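PDB 2GWL: Mono(ADP-ribosyl)transferase SpvB from Salmonella typhimurium, which probably transfers ADP-ribose from NAD(+) to an arginine of host actin, blocking filament assembly, with this chain as its C-terminal catalytic domain. Local coordinates for residues 76-81 / 123-128; 109-114 / 148-153; 152-157 / 195-200; 94-99 / 156-161. One frame throughout, in Å; residues are numbered along the deposited sequence.

Overall arrangement
Following the chain, residues 76-81 open interaction 1, 94-99 open interaction 4 and 109-114 open interaction 2. Interaction 1 closes first, when strand 121-126 returns beside strand 77-82, so it crosses both of the others. Residues 148-153 then close interaction 2, which is nested inside the loop of interaction 4. Interaction 3 opens at 152-157, where interaction 2 ends, and 156-161 close interaction 4 farther along the same strand, 154-163. The C-terminal residues 195-200 close interaction 3. Interactions 1 and 3 each join two neighbouring strands of the five-stranded mixed sheet, interaction 4 packs a helix end on it, and interaction 2 belongs to the smaller three-stranded sheet. Interactions 1 and 2 both touch the bound dinucleotide.

Interaction 1: 76-81 / 123-128; sequences RVVYRG and LNIYLE. With NAI (1,4-dihydronicotinamide adenine dinucleotide), chain B.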
# COMPACT_ATOMS: atom_id res chain seq x y z
N ARG A 76 -11.07 11.94 -2.67
CA ARG A 76 -12.10 10.92 -2.90
C ARG A 76 -11.71 9.81 -3.89
O ARG A 76 -12.45 8.85 -4.05
CB ARG A 76 -13.42 11.60 -3.36
CG ARG A 76 -14.10 12.43 -2.24
CD ARG A 76 -14.38 11.64 -0.92
NE ARG A 76 -15.45 10.67 -1.12
CZ ARG A 76 -16.76 10.95 -1.03
NH1 ARG A 76 -17.19 12.18 -0.71
NH2 ARG A 76 -17.65 9.99 -1.26
N VAL A 77 -10.53 9.90 -4.49
CA VAL A 77 -10.00 8.82 -5.25
C VAL A 77 -8.49 8.86 -5.15
O VAL A 77 -7.91 9.93 -5.06
CB VAL A 77 -10.47 8.95 -6.77
CG1 VAL A 77 -9.83 10.14 -7.41
CG2 VAL A 77 -10.10 7.73 -7.54
N VAL A 78 -7.87 7.70 -5.21
CA VAL A 78 -6.40 7.60 -5.26
C VAL A 78 -6.06 6.51 -6.20
O VAL A 78 -6.94 5.71 -6.61
CB VAL A 78 -5.80 7.27 -3.85
CG1 VAL A 78 -5.99 8.43 -2.97
CG2 VAL A 78 -6.45 6.03 -3.29
N TYR A 79 -4.80 6.44 -6.53
CA TYR A 79 -4.30 5.49 -7.55
C TYR A 79 -3.18 4.65 -7.04
O TYR A 79 -2.37 5.09 -6.19
CB TYR A 79 -3.85 6.21 -8.84
CG TYR A 79 -4.79 7.28 -9.21
CD1 TYR A 79 -6.01 6.97 -9.83
CD2 TYR A 79 -4.51 8.60 -8.92
CE1 TYR A 79 -6.94 7.98 -10.16
CE2 TYR A 79 -5.43 9.62 -9.23
CZ TYR A 79 -6.62 9.28 -9.87
OH TYR A 79 -7.51 10.26 -10.17
N ARG A 80 -3.12 3.43 -7.56
CA ARG A 80 -2.05 2.48 -7.24
C ARG A 80 -1.76 1.56 -8.43
O ARG A 80 -2.66 0.97 -9.00
CB ARG A 80 -2.52 1.70 -6.01
CG ARG A 80 -1.57 0.68 -5.44
CD ARG A 80 -2.14 0.26 -4.07
NE ARG A 80 -1.55 -0.97 -3.52
CZ ARG A 80 -0.28 -1.15 -3.13
NH1 ARG A 80 0.62 -0.18 -3.21
NH2 ARG A 80 0.10 -2.34 -2.65
N GLY A 81 -0.50 1.45 -8.80
CA GLY A 81 -0.06 0.61 -9.91
C GLY A 81 0.41 -0.67 -9.27
O GLY A 81 1.14 -0.63 -8.21
N LEU A 123 -4.94 0.52 -10.40
CA LEU A 123 -6.07 0.58 -9.47
C LEU A 123 -6.57 1.99 -9.35
O LEU A 123 -5.79 2.92 -9.11
CB LEU A 123 -5.67 0.05 -8.05
CG LEU A 123 -5.00 -1.31 -8.05
CD1 LEU A 123 -4.75 -1.68 -6.57
CD2 LEU A 123 -5.87 -2.39 -8.67
N ASN A 124 -7.86 2.13 -9.54
CA ASN A 124 -8.60 3.37 -9.44
C ASN A 124 -9.47 3.17 -8.25
O ASN A 124 -10.45 2.38 -8.27
CB ASN A 124 -9.39 3.60 -10.74
CG ASN A 124 -10.19 4.85 -10.74
OD1 ASN A 124 -9.68 5.92 -10.42
ND2 ASN A 124 -11.45 4.75 -11.19
N ILE A 125 -9.04 3.80 -7.14
CA ILE A 125 -9.61 3.46 -5.79
C ILE A 125 -10.43 4.61 -5.26
O ILE A 125 -9.90 5.64 -4.87
CB ILE A 125 -8.49 3.13 -4.77
CG1 ILE A 125 -7.58 2.08 -5.33
CG2 ILE A 125 -9.16 2.70 -3.46
CD1 ILE A 125 -6.34 1.75 -4.58
N TYR A 126 -11.76 4.44 -5.25
CA TYR A 126 -12.64 5.41 -4.69
C TYR A 126 -12.71 5.30 -3.17
O TYR A 126 -12.66 4.21 -2.60
CB TYR A 126 -14.03 5.25 -5.26
CG TYR A 126 -14.00 5.55 -6.72
CD1 TYR A 126 -13.89 6.86 -7.18
CD2 TYR A 126 -14.03 4.52 -7.65
CE1 TYR A 126 -13.85 7.15 -8.54
CE2 TYR A 126 -14.01 4.80 -9.01
CZ TYR A 126 -13.93 6.13 -9.44
OH TYR A 126 -13.83 6.46 -10.79
N LEU A 127 -12.84 6.45 -2.55
CA LEU A 127 -12.78 6.54 -1.05
C LEU A 127 -14.05 7.22 -0.60
O LEU A 127 -14.55 8.12 -1.29
CB LEU A 127 -11.55 7.37 -0.62
CG LEU A 127 -10.19 6.93 -1.08
CD1 LEU A 127 -9.13 7.95 -0.64
CD2 LEU A 127 -9.95 5.53 -0.60
N GLU A 128 -14.59 6.79 0.54
CA GLU A 128 -15.73 7.43 1.18
C GLU A 128 -15.23 8.26 2.36
O GLU A 128 -14.16 8.00 2.87
CB GLU A 128 -16.75 6.41 1.69
CG GLU A 128 -17.57 5.67 0.64
CD GLU A 128 -18.11 6.54 -0.45
OE1 GLU A 128 -18.76 7.55 -0.14
OE2 GLU A 128 -17.88 6.21 -1.64
PA NAI B . 3.98 -2.88 -1.96
O1A NAI B . 2.82 -2.17 -1.37
O2A NAI B . 4.74 -3.68 -0.97
O5B NAI B . 3.54 -3.60 -3.34
C5B NAI B . 3.68 -4.97 -3.41
C4B NAI B . 3.93 -5.51 -4.80
O4B NAI B . 3.99 -6.82 -4.33
C3B NAI B . 2.84 -5.46 -5.90
O3B NAI B . 3.19 -4.75 -7.10
C2B NAI B . 2.59 -6.94 -6.19
O2B NAI B . 3.31 -7.37 -7.34
C1B NAI B . 3.15 -7.71 -4.99
N9A NAI B . 2.13 -8.23 -4.08
C8A NAI B . 2.25 -9.44 -3.43
N7A NAI B . 1.13 -9.67 -2.71
C5A NAI B . 0.33 -8.59 -2.90
C6A NAI B . -0.90 -8.35 -2.38
N6A NAI B . -1.47 -9.35 -1.69
N1A NAI B . -1.53 -7.17 -2.71
C2A NAI B . -0.95 -6.25 -3.56
N3A NAI B . 0.29 -6.51 -4.08
C4A NAI B . 0.92 -7.68 -3.76
O3 NAI B . 4.97 -1.76 -2.59
PN NAI B . 4.50 -0.38 -3.27
O1N NAI B . 3.14 0.11 -2.88
O2N NAI B . 4.83 -0.58 -4.69
O5D NAI B . 5.49 0.73 -2.65
C5D NAI B . 6.83 0.82 -3.09
C4D NAI B . 7.22 2.30 -3.10
O4D NAI B . 6.35 3.03 -3.94
C3D NAI B . 7.12 2.91 -1.70
O3D NAI B . 8.33 3.58 -1.43
C2D NAI B . 5.98 3.89 -1.82
O2D NAI B . 6.37 5.01 -1.08
C1D NAI B . 5.89 4.19 -3.32
N1N NAI B . 4.52 4.45 -3.83
C2N NAI B . 3.81 3.40 -4.36
C3N NAI B . 2.51 3.59 -4.82
C7N NAI B . 1.91 2.58 -5.80
O7N NAI B . 1.05 3.09 -6.77
N7N NAI B . 2.18 1.26 -5.80
C4N NAI B . 1.97 4.89 -4.74
C5N NAI B . 2.70 5.95 -4.19
C6N NAI B . 3.99 5.73 -3.75
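Val78 and Ile125 pair at the heart of two antiparallel strands, with Val78 N to Ile125 O and Ile125 N to Val78 O both 2.9 Å. Arg80 and Leu123 make the next hydrogen-bonded pair. The buried face is tightly packed: Val78 CG2 meets Ile125 CB at 3.8 Å, and the compact, branched side chains of Val78 and Leu127 cross at about a right angle, CG1 meeting CD1. Arg80, a predicted active-site residue, lies beside Leu123, and its extended chain (chi1 -178°) carries the guanidinium to the dinucleotide phosphates, where NH1 donates to NAI O1N (2.6 Å) and NH2 to NAI O1A (3.0 Å). Gly81 uses its backbone N and O on the nicotinamide carboxamide. On the opposite face the Tyr79 ring is almost coplanar with the amide of Asn124 (9°), whose OD1 sits at the ring edge and whose ND2 bonds Asn194 OD1. The solvent end is looser and polar: exposed Arg76 bends back, NE bonding Leu127 O at 2.7 Å and NH2 salt-bridging Glu128 OE1 at 2.9 Å, while Glu128 OE2 pairs with Arg196. Strand 77-82 is outermost in the five-stranded sheet; strand 191-197 flanks 121-126 on its other side, and Met148 of strand 148-150 covers Val78 and Leu127.

Interaction 2: 109-114 / 148-153; sequences MSTSPD and MLFPPN. With NAI (1,4-dihydronicotinamide adenine dinucleotide), chain B.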
# COMPACT_ATOMS: atom_id res chain seq x y z
N MET A 109 -1.04 0.01 2.76
CA MET A 109 -1.32 0.22 1.32
C MET A 109 -0.93 1.61 0.87
O MET A 109 -1.47 2.64 1.33
CB MET A 109 -2.77 -0.12 1.02
CG MET A 109 -3.13 -0.07 -0.52
SD MET A 109 -4.84 -0.38 -0.71
CE MET A 109 -5.66 1.19 -0.28
N SER A 110 0.08 1.65 -0.00
CA SER A 110 0.60 2.86 -0.58
C SER A 110 -0.18 3.27 -1.88
O SER A 110 -0.34 2.46 -2.79
CB SER A 110 2.07 2.66 -0.88
OG SER A 110 2.62 3.87 -1.30
N THR A 111 -0.69 4.49 -1.89
CA THR A 111 -1.43 4.99 -3.03
C THR A 111 -0.91 6.41 -3.33
O THR A 111 -0.17 7.00 -2.56
CB THR A 111 -2.94 5.06 -2.76
OG1 THR A 111 -3.24 6.10 -1.86
CG2 THR A 111 -3.54 3.78 -2.25
N SER A 112 -1.28 6.95 -4.49
CA SER A 112 -0.96 8.33 -4.82
C SER A 112 -2.27 9.07 -5.09
O SER A 112 -3.15 8.56 -5.81
CB SER A 112 -0.11 8.40 -6.06
OG SER A 112 -0.15 9.76 -6.54
N PRO A 113 -2.41 10.26 -4.52
CA PRO A 113 -3.60 11.02 -4.84
C PRO A 113 -3.53 11.71 -6.22
O PRO A 113 -4.54 12.26 -6.68
CB PRO A 113 -3.57 12.12 -3.76
CG PRO A 113 -2.11 12.34 -3.54
CD PRO A 113 -1.49 11.01 -3.65
N ASP A 114 -2.35 11.74 -6.82
CA ASP A 114 -2.05 12.65 -7.90
C ASP A 114 -1.96 11.88 -9.20
O ASP A 114 -2.50 12.32 -10.20
CB ASP A 114 -0.68 13.30 -7.71
CG ASP A 114 -0.68 14.46 -6.74
OD1 ASP A 114 -1.78 14.86 -6.28
OD2 ASP A 114 0.44 14.94 -6.44
N MET A 148 -0.62 8.86 -0.28
CA MET A 148 -1.62 8.57 0.72
C MET A 148 -1.40 7.10 1.16
O MET A 148 -1.53 6.18 0.38
CB MET A 148 -3.03 8.76 0.21
CG MET A 148 -4.04 8.46 1.29
SD MET A 148 -5.70 8.89 0.97
CE MET A 148 -5.82 10.63 1.20
N LEU A 149 -1.05 6.91 2.43
CA LEU A 149 -0.85 5.58 2.98
C LEU A 149 -2.04 5.15 3.83
O LEU A 149 -2.62 5.94 4.56
CB LEU A 149 0.43 5.57 3.85
CG LEU A 149 1.04 4.22 4.34
CD1 LEU A 149 1.68 3.30 3.23
CD2 LEU A 149 2.13 4.52 5.37
N PHE A 150 -2.34 3.86 3.78
CA PHE A 150 -3.40 3.27 4.55
C PHE A 150 -2.78 2.23 5.49
O PHE A 150 -1.84 1.53 5.12
CB PHE A 150 -4.46 2.56 3.69
CG PHE A 150 -5.27 3.52 2.78
CD1 PHE A 150 -6.60 3.78 3.03
CD2 PHE A 150 -4.63 4.16 1.73
CE1 PHE A 150 -7.33 4.68 2.20
CE2 PHE A 150 -5.35 5.04 0.84
CZ PHE A 150 -6.65 5.32 1.09
N PRO A 151 -3.36 2.09 6.68
CA PRO A 151 -2.90 1.09 7.65
C PRO A 151 -3.28 -0.31 7.23
O PRO A 151 -4.04 -0.51 6.26
CB PRO A 151 -3.64 1.50 8.96
CG PRO A 151 -4.88 2.04 8.52
CD PRO A 151 -4.53 2.81 7.19
N PRO A 152 -2.73 -1.31 7.91
CA PRO A 152 -3.12 -2.65 7.58
C PRO A 152 -4.61 -2.92 7.60
O PRO A 152 -5.39 -2.36 8.38
CB PRO A 152 -2.38 -3.48 8.63
CG PRO A 152 -1.20 -2.66 8.97
CD PRO A 152 -1.73 -1.28 9.01
N ASN A 153 -5.01 -3.81 6.69
CA ASN A 153 -6.35 -4.40 6.66
C ASN A 153 -7.43 -3.58 5.97
O ASN A 153 -8.61 -3.73 6.26
CB ASN A 153 -6.85 -4.87 8.02
CG ASN A 153 -5.89 -5.85 8.67
OD1 ASN A 153 -5.37 -6.75 8.02
ND2 ASN A 153 -5.63 -5.64 9.95
PA NAI B . 3.98 -2.88 -1.96
O1A NAI B . 2.82 -2.17 -1.37
O2A NAI B . 4.74 -3.68 -0.97
O5B NAI B . 3.54 -3.60 -3.34
C5B NAI B . 3.68 -4.97 -3.41
C4B NAI B . 3.93 -5.51 -4.80
O4B NAI B . 3.99 -6.82 -4.33
C3B NAI B . 2.84 -5.46 -5.90
O3B NAI B . 3.19 -4.75 -7.10
C2B NAI B . 2.59 -6.94 -6.19
O2B NAI B . 3.31 -7.37 -7.34
C1B NAI B . 3.15 -7.71 -4.99
N9A NAI B . 2.13 -8.23 -4.08
C8A NAI B . 2.25 -9.44 -3.43
N7A NAI B . 1.13 -9.67 -2.71
C5A NAI B . 0.33 -8.59 -2.90
C6A NAI B . -0.90 -8.35 -2.38
N6A NAI B . -1.47 -9.35 -1.69
N1A NAI B . -1.53 -7.17 -2.71
C2A NAI B . -0.95 -6.25 -3.56
N3A NAI B . 0.29 -6.51 -4.08
C4A NAI B . 0.92 -7.68 -3.76
O3 NAI B . 4.97 -1.76 -2.59
PN NAI B . 4.50 -0.38 -3.27
O1N NAI B . 3.14 0.11 -2.88
O2N NAI B . 4.83 -0.58 -4.69
O5D NAI B . 5.49 0.73 -2.65
C5D NAI B . 6.83 0.82 -3.09
C4D NAI B . 7.22 2.30 -3.10
O4D NAI B . 6.35 3.03 -3.94
C3D NAI B . 7.12 2.91 -1.70
O3D NAI B . 8.33 3.58 -1.43
C2D NAI B . 5.98 3.89 -1.82
O2D NAI B . 6.37 5.01 -1.08
C1D NAI B . 5.89 4.19 -3.32
N1N NAI B . 4.52 4.45 -3.83
C2N NAI B . 3.81 3.40 -4.36
C3N NAI B . 2.51 3.59 -4.82
C7N NAI B . 1.91 2.58 -5.80
O7N NAI B . 1.05 3.09 -6.77
N7N NAI B . 2.18 1.26 -5.80
C4N NAI B . 1.97 4.89 -4.74
C5N NAI B . 2.70 5.95 -4.19
C6N NAI B . 3.99 5.73 -3.75
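Thr111 holds OG1 between its backbone N and carbonyl carbon (chi1 72°), a rotation that turns the hydroxyl onto Met148 O at 2.8 Å. The same oxygen accepts Thr111 N at 3.0 Å, and the two donors come from opposite faces of its carbonyl plane, so one threonine grips it twice. Met109 starts out extended and then bends at its last torsion (chi3 78°), which lays CE over one face of the Phe150 ring. This CH-pi contact has CE 3.9 Å from the ring centroid and 20° off the normal; a flexible thioether suits such a place because its methyl can follow the aromatic surface. The edge of the same ring receives Thr111 OG1, 3.6 Å from Phe150 CE2. Met109 with Phe150 and Thr111 with Met148 are hydrogen-bonded antiparallel pairs, Met109 N lying 2.9 Å from Phe150 O. Between them Ser110 and Leu149 form a non-hydrogen-bonded pair that points to the other face, where Leu149 packs against helix 2-23. Just beyond the strand, Ser112 OG accepts Asp114 N in an ST turn. Residues 110-112 spell the Ser-Thr-Ser motif known from arginine-specific ADP-ribosyltransferases. Its three members divide the work: Thr111 adds a side-chain bond to the strand pair and Ser112 secures the turn, while Ser110 OG lies 3.2 Å from NAI N1N and is hydrogen-bonded to Glu147 OE2. Since Glu147 also bonds the dinucleotide through OE1, Ser110, like Glu147 a predicted active-site residue, probably helps to orient that glutamate toward the dinucleotide.

Interaction 3: 152-157 / 195-200; sequences PNTKLK and MRVLNS
Lys157 and Arg196 form a hydrogen-bonded antiparallel pair, Lys157 N to Arg196 O at 2.8 Å and Arg196 N to Lys157 O at 3.0 Å, on short strands whose directions differ by 145°. Farther along, Leu198 N reaches Lys155 O at 2.8 Å in a nearly straight bond. The strands then splay, and a water takes the place of a direct return bond, accepting from Lys155 N at 2.9 Å and donating to Leu198 O at 2.8 Å. The pairing brings the C-terminal strand 191-197 into the mixed sheet of the ADP-ribosyltransferase core, between 154-163 and 121-126. Its buried face is largely apolar. Val197 has CG1 anti to the backbone N (chi1 177°), a setting that gives its two methyls different nearest neighbours: CG2 meets Leu156 CD2 at 3.6 Å, and CG1 meets the methyl CG2 of Thr154 at 3.7 Å. The Thr154 and Val197 side chains cross at about a right angle. Met195 brings its flexible end to Leu156 CB on this same side. The face with Lys157 and Arg196 is partly exposed and suits long charged chains; Arg196 spans two acidic neighbours there, with salt bridges from NE to Glu159 and from NH1 to Glu128.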
# COMPACT_ATOMS: atom_id res chain seq x y z
N PRO A 152 -2.73 -1.31 7.91
CA PRO A 152 -3.12 -2.65 7.58
C PRO A 152 -4.61 -2.92 7.60
O PRO A 152 -5.39 -2.36 8.38
CB PRO A 152 -2.38 -3.48 8.63
CG PRO A 152 -1.20 -2.66 8.97
CD PRO A 152 -1.73 -1.28 9.01
N ASN A 153 -5.01 -3.81 6.69
CA ASN A 153 -6.35 -4.40 6.66
C ASN A 153 -7.43 -3.58 5.97
O ASN A 153 -8.61 -3.73 6.26
CB ASN A 153 -6.85 -4.87 8.02
CG ASN A 153 -5.89 -5.85 8.67
OD1 ASN A 153 -5.37 -6.75 8.02
ND2 ASN A 153 -5.63 -5.64 9.95
N THR A 154 -7.01 -2.78 5.01
CA THR A 154 -7.95 -2.03 4.18
C THR A 154 -8.81 -3.02 3.39
O THR A 154 -8.28 -3.98 2.84
CB THR A 154 -7.24 -1.13 3.22
OG1 THR A 154 -6.35 -0.26 3.93
CG2 THR A 154 -8.24 -0.30 2.43
N LYS A 155 -10.13 -2.79 3.39
CA LYS A 155 -11.06 -3.66 2.73
C LYS A 155 -11.50 -2.97 1.44
O LYS A 155 -11.91 -1.82 1.48
CB LYS A 155 -12.28 -3.92 3.58
CG LYS A 155 -11.98 -4.64 4.86
CD LYS A 155 -13.19 -4.80 5.78
CE LYS A 155 -13.87 -6.18 5.67
NZ LYS A 155 -15.05 -6.32 6.62
N LEU A 156 -11.38 -3.68 0.34
CA LEU A 156 -11.56 -3.08 -1.02
C LEU A 156 -12.62 -3.89 -1.75
O LEU A 156 -12.62 -5.13 -1.72
CB LEU A 156 -10.28 -3.14 -1.79
CG LEU A 156 -9.07 -2.48 -1.10
CD1 LEU A 156 -7.78 -3.07 -1.59
CD2 LEU A 156 -9.15 -1.01 -1.40
N LYS A 157 -13.58 -3.18 -2.31
CA LYS A 157 -14.59 -3.86 -3.18
C LYS A 157 -14.19 -3.73 -4.65
O LYS A 157 -13.83 -2.64 -5.07
CB LYS A 157 -15.98 -3.27 -3.02
CG LYS A 157 -16.97 -4.07 -3.86
CD LYS A 157 -18.36 -3.66 -3.63
CE LYS A 157 -18.92 -2.75 -4.70
NZ LYS A 157 -20.41 -2.51 -4.52
N MET A 195 -12.14 0.15 -7.95
CA MET A 195 -12.34 -0.40 -6.59
C MET A 195 -12.85 0.67 -5.67
O MET A 195 -12.80 1.85 -5.97
CB MET A 195 -11.02 -0.88 -5.99
CG MET A 195 -10.17 -1.70 -6.81
SD MET A 195 -8.68 -2.06 -5.88
CE MET A 195 -8.90 -3.75 -5.59
N ARG A 196 -13.34 0.24 -4.50
CA ARG A 196 -13.85 1.16 -3.51
C ARG A 196 -13.37 0.69 -2.15
O ARG A 196 -13.54 -0.47 -1.81
CB ARG A 196 -15.36 1.19 -3.52
CG ARG A 196 -16.03 2.19 -2.59
CD ARG A 196 -17.53 2.32 -2.90
NE ARG A 196 -17.68 2.68 -4.30
CZ ARG A 196 -17.47 3.90 -4.79
NH1 ARG A 196 -17.23 4.93 -3.98
NH2 ARG A 196 -17.58 4.10 -6.11
N VAL A 197 -12.77 1.58 -1.39
CA VAL A 197 -12.50 1.24 0.06
C VAL A 197 -13.75 1.19 0.89
O VAL A 197 -14.57 2.11 0.88
CB VAL A 197 -11.49 2.22 0.69
CG1 VAL A 197 -11.27 1.88 2.22
CG2 VAL A 197 -10.19 2.17 -0.05
N LEU A 198 -13.95 0.08 1.61
CA LEU A 198 -15.13 -0.05 2.48
C LEU A 198 -14.73 0.34 3.89
O LEU A 198 -13.95 -0.39 4.50
CB LEU A 198 -15.64 -1.49 2.51
CG LEU A 198 -16.06 -2.05 1.17
CD1 LEU A 198 -16.43 -3.51 1.29
CD2 LEU A 198 -17.22 -1.26 0.62
N ASN A 199 -15.23 1.47 4.38
CA ASN A 199 -14.83 1.99 5.72
C ASN A 199 -15.59 1.23 6.78
O ASN A 199 -16.66 0.67 6.52
CB ASN A 199 -15.25 3.45 5.95
CG ASN A 199 -14.59 4.43 5.04
OD1 ASN A 199 -13.57 4.15 4.44
ND2 ASN A 199 -15.18 5.64 4.94
N SER A 200 -15.06 1.28 8.00
CA SER A 200 -15.74 0.88 9.24
C SER A 200 -15.11 -0.41 9.79
O SER A 200 -14.25 -1.09 9.16
CB SER A 200 -17.24 0.75 9.08
OG SER A 200 -17.82 0.27 10.28
OXT SER A 200 -15.47 -0.79 10.91
O HOH W 1 -11.21 -0.67 5.06

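Interaction 4: 94-99 / 156-161; sequences KEYTTI and LKIESI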
# COMPACT_ATOMS: atom_id res chain seq x y z
N LYS A 94 -6.48 -13.39 -9.59
CA LYS A 94 -7.85 -13.93 -9.61
C LYS A 94 -8.73 -13.17 -8.63
O LYS A 94 -9.86 -12.81 -8.97
CB LYS A 94 -7.87 -15.42 -9.30
CG LYS A 94 -9.20 -16.07 -9.60
CD LYS A 94 -9.40 -17.40 -8.88
CE LYS A 94 -10.85 -17.89 -8.99
NZ LYS A 94 -11.47 -17.55 -10.34
N GLU A 95 -8.21 -12.90 -7.41
CA GLU A 95 -8.98 -12.20 -6.41
C GLU A 95 -9.33 -10.79 -6.89
O GLU A 95 -10.47 -10.38 -6.80
CB GLU A 95 -8.20 -12.13 -5.07
CG GLU A 95 -8.08 -13.47 -4.33
CD GLU A 95 -9.43 -14.10 -4.07
OE1 GLU A 95 -10.11 -13.61 -3.13
OE2 GLU A 95 -9.84 -15.03 -4.84
N TYR A 96 -8.35 -10.08 -7.43
CA TYR A 96 -8.55 -8.70 -7.87
C TYR A 96 -9.34 -8.58 -9.15
O TYR A 96 -9.71 -7.50 -9.53
CB TYR A 96 -7.20 -8.02 -8.16
CG TYR A 96 -6.62 -7.32 -6.94
CD1 TYR A 96 -6.02 -8.03 -5.92
CD2 TYR A 96 -6.71 -5.94 -6.83
CE1 TYR A 96 -5.47 -7.34 -4.81
CE2 TYR A 96 -6.17 -5.26 -5.78
CZ TYR A 96 -5.57 -5.96 -4.76
OH TYR A 96 -5.07 -5.21 -3.69
N THR A 97 -9.50 -9.67 -9.88
CA THR A 97 -10.24 -9.58 -11.15
C THR A 97 -11.58 -10.33 -11.08
O THR A 97 -12.19 -10.60 -12.11
CB THR A 97 -9.40 -10.04 -12.33
OG1 THR A 97 -8.92 -11.37 -12.14
CG2 THR A 97 -8.24 -9.10 -12.56
N THR A 98 -12.04 -10.64 -9.89
CA THR A 98 -13.36 -11.16 -9.66
C THR A 98 -14.33 -10.04 -9.31
O THR A 98 -14.31 -9.48 -8.22
CB THR A 98 -13.31 -12.16 -8.53
OG1 THR A 98 -12.44 -13.24 -8.92
CG2 THR A 98 -14.69 -12.66 -8.19
N ILE A 99 -15.21 -9.71 -10.24
CA ILE A 99 -16.10 -8.59 -10.06
C ILE A 99 -16.95 -8.88 -8.80
O ILE A 99 -17.31 -10.06 -8.50
CB ILE A 99 -16.96 -8.37 -11.37
CG1 ILE A 99 -17.75 -7.04 -11.34
CG2 ILE A 99 -17.93 -9.55 -11.54
CD1 ILE A 99 -18.11 -6.51 -12.79
N LEU A 156 -11.38 -3.68 0.34
CA LEU A 156 -11.56 -3.08 -1.02
C LEU A 156 -12.62 -3.89 -1.75
O LEU A 156 -12.62 -5.13 -1.72
CB LEU A 156 -10.28 -3.14 -1.79
CG LEU A 156 -9.07 -2.48 -1.10
CD1 LEU A 156 -7.78 -3.07 -1.59
CD2 LEU A 156 -9.15 -1.01 -1.40
N LYS A 157 -13.58 -3.18 -2.31
CA LYS A 157 -14.59 -3.86 -3.18
C LYS A 157 -14.19 -3.73 -4.65
O LYS A 157 -13.83 -2.64 -5.07
CB LYS A 157 -15.98 -3.27 -3.02
CG LYS A 157 -16.97 -4.07 -3.86
CD LYS A 157 -18.36 -3.66 -3.63
CE LYS A 157 -18.92 -2.75 -4.70
NZ LYS A 157 -20.41 -2.51 -4.52
N ILE A 158 -14.23 -4.83 -5.40
CA ILE A 158 -13.89 -4.78 -6.83
C ILE A 158 -15.18 -4.43 -7.58
O ILE A 158 -16.18 -5.18 -7.56
CB ILE A 158 -13.37 -6.12 -7.39
CG1 ILE A 158 -12.18 -6.70 -6.63
CG2 ILE A 158 -13.07 -5.99 -8.90
CD1 ILE A 158 -11.06 -5.76 -6.47
N GLU A 159 -15.21 -3.24 -8.15
CA GLU A 159 -16.44 -2.73 -8.78
C GLU A 159 -16.51 -3.05 -10.27
O GLU A 159 -17.53 -3.54 -10.77
CB GLU A 159 -16.56 -1.24 -8.54
CG GLU A 159 -16.76 -0.98 -7.10
CD GLU A 159 -17.24 0.39 -6.78
OE1 GLU A 159 -18.10 0.48 -5.87
OE2 GLU A 159 -16.69 1.36 -7.36
N SER A 160 -15.44 -2.77 -11.01
CA SER A 160 -15.41 -3.17 -12.41
C SER A 160 -13.97 -3.34 -12.82
O SER A 160 -13.06 -2.74 -12.23
CB SER A 160 -16.13 -2.15 -13.29
OG SER A 160 -15.45 -0.92 -13.28
N ILE A 161 -13.75 -4.22 -13.79
CA ILE A 161 -12.46 -4.47 -14.35
C ILE A 161 -12.48 -4.14 -15.84
O ILE A 161 -13.39 -4.57 -16.55
CB ILE A 161 -12.01 -5.96 -14.25
CG1 ILE A 161 -11.91 -6.48 -12.83
CG2 ILE A 161 -10.65 -6.14 -14.91
CD1 ILE A 161 -13.09 -7.23 -12.37
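Lys94 O is held by Thr98 OG1 at 2.6 Å and, weakly, by Thr97 N, at the point where the chain leaves its helix; Thr98's own carbonyl oxygen faces Ile158. A threonine fits here because its hydroxyl can reach back to a helical carbonyl. The contact itself is made by aliphatic side chains of residues 156-161, on strand 154-163, pressed against the turning backbone. Ile158 comes up with CB 3.6 Å from Thr98 O and CG2 3.7 Å from Tyr96 O; the latter oxygen is buried and has no polar partner in the model. Ile161 sets CD1 at 3.5 Å from Thr97 O and continues to Ile99, where Ile99 CB lies 4.2 Å away from Ile161 CD1. In Ile99 the longer branch points away from the backbone N (chi1 -170°), a setting that brings CG1 and CD1 against Glu159 O, CG1 at 3.6 Å. Glu159 and Ser160 together face Asn194 as a classic beta bulge. The extra residue lets Ile158 and Ile161, three apart, both turn to the helix end, while Ser160 OG bonds the Asn194 side chain. Deeper in, Tyr96 OH approaches Leu156 CD1 at 4.0 Å. Helix 90-96 thus ends against the mixed sheet: the Tyr96 ring touches Leu123, Ile193 and Ile103 of strands 121-126, 191-197 and 102-105, and Ile158 also packs on Ile103.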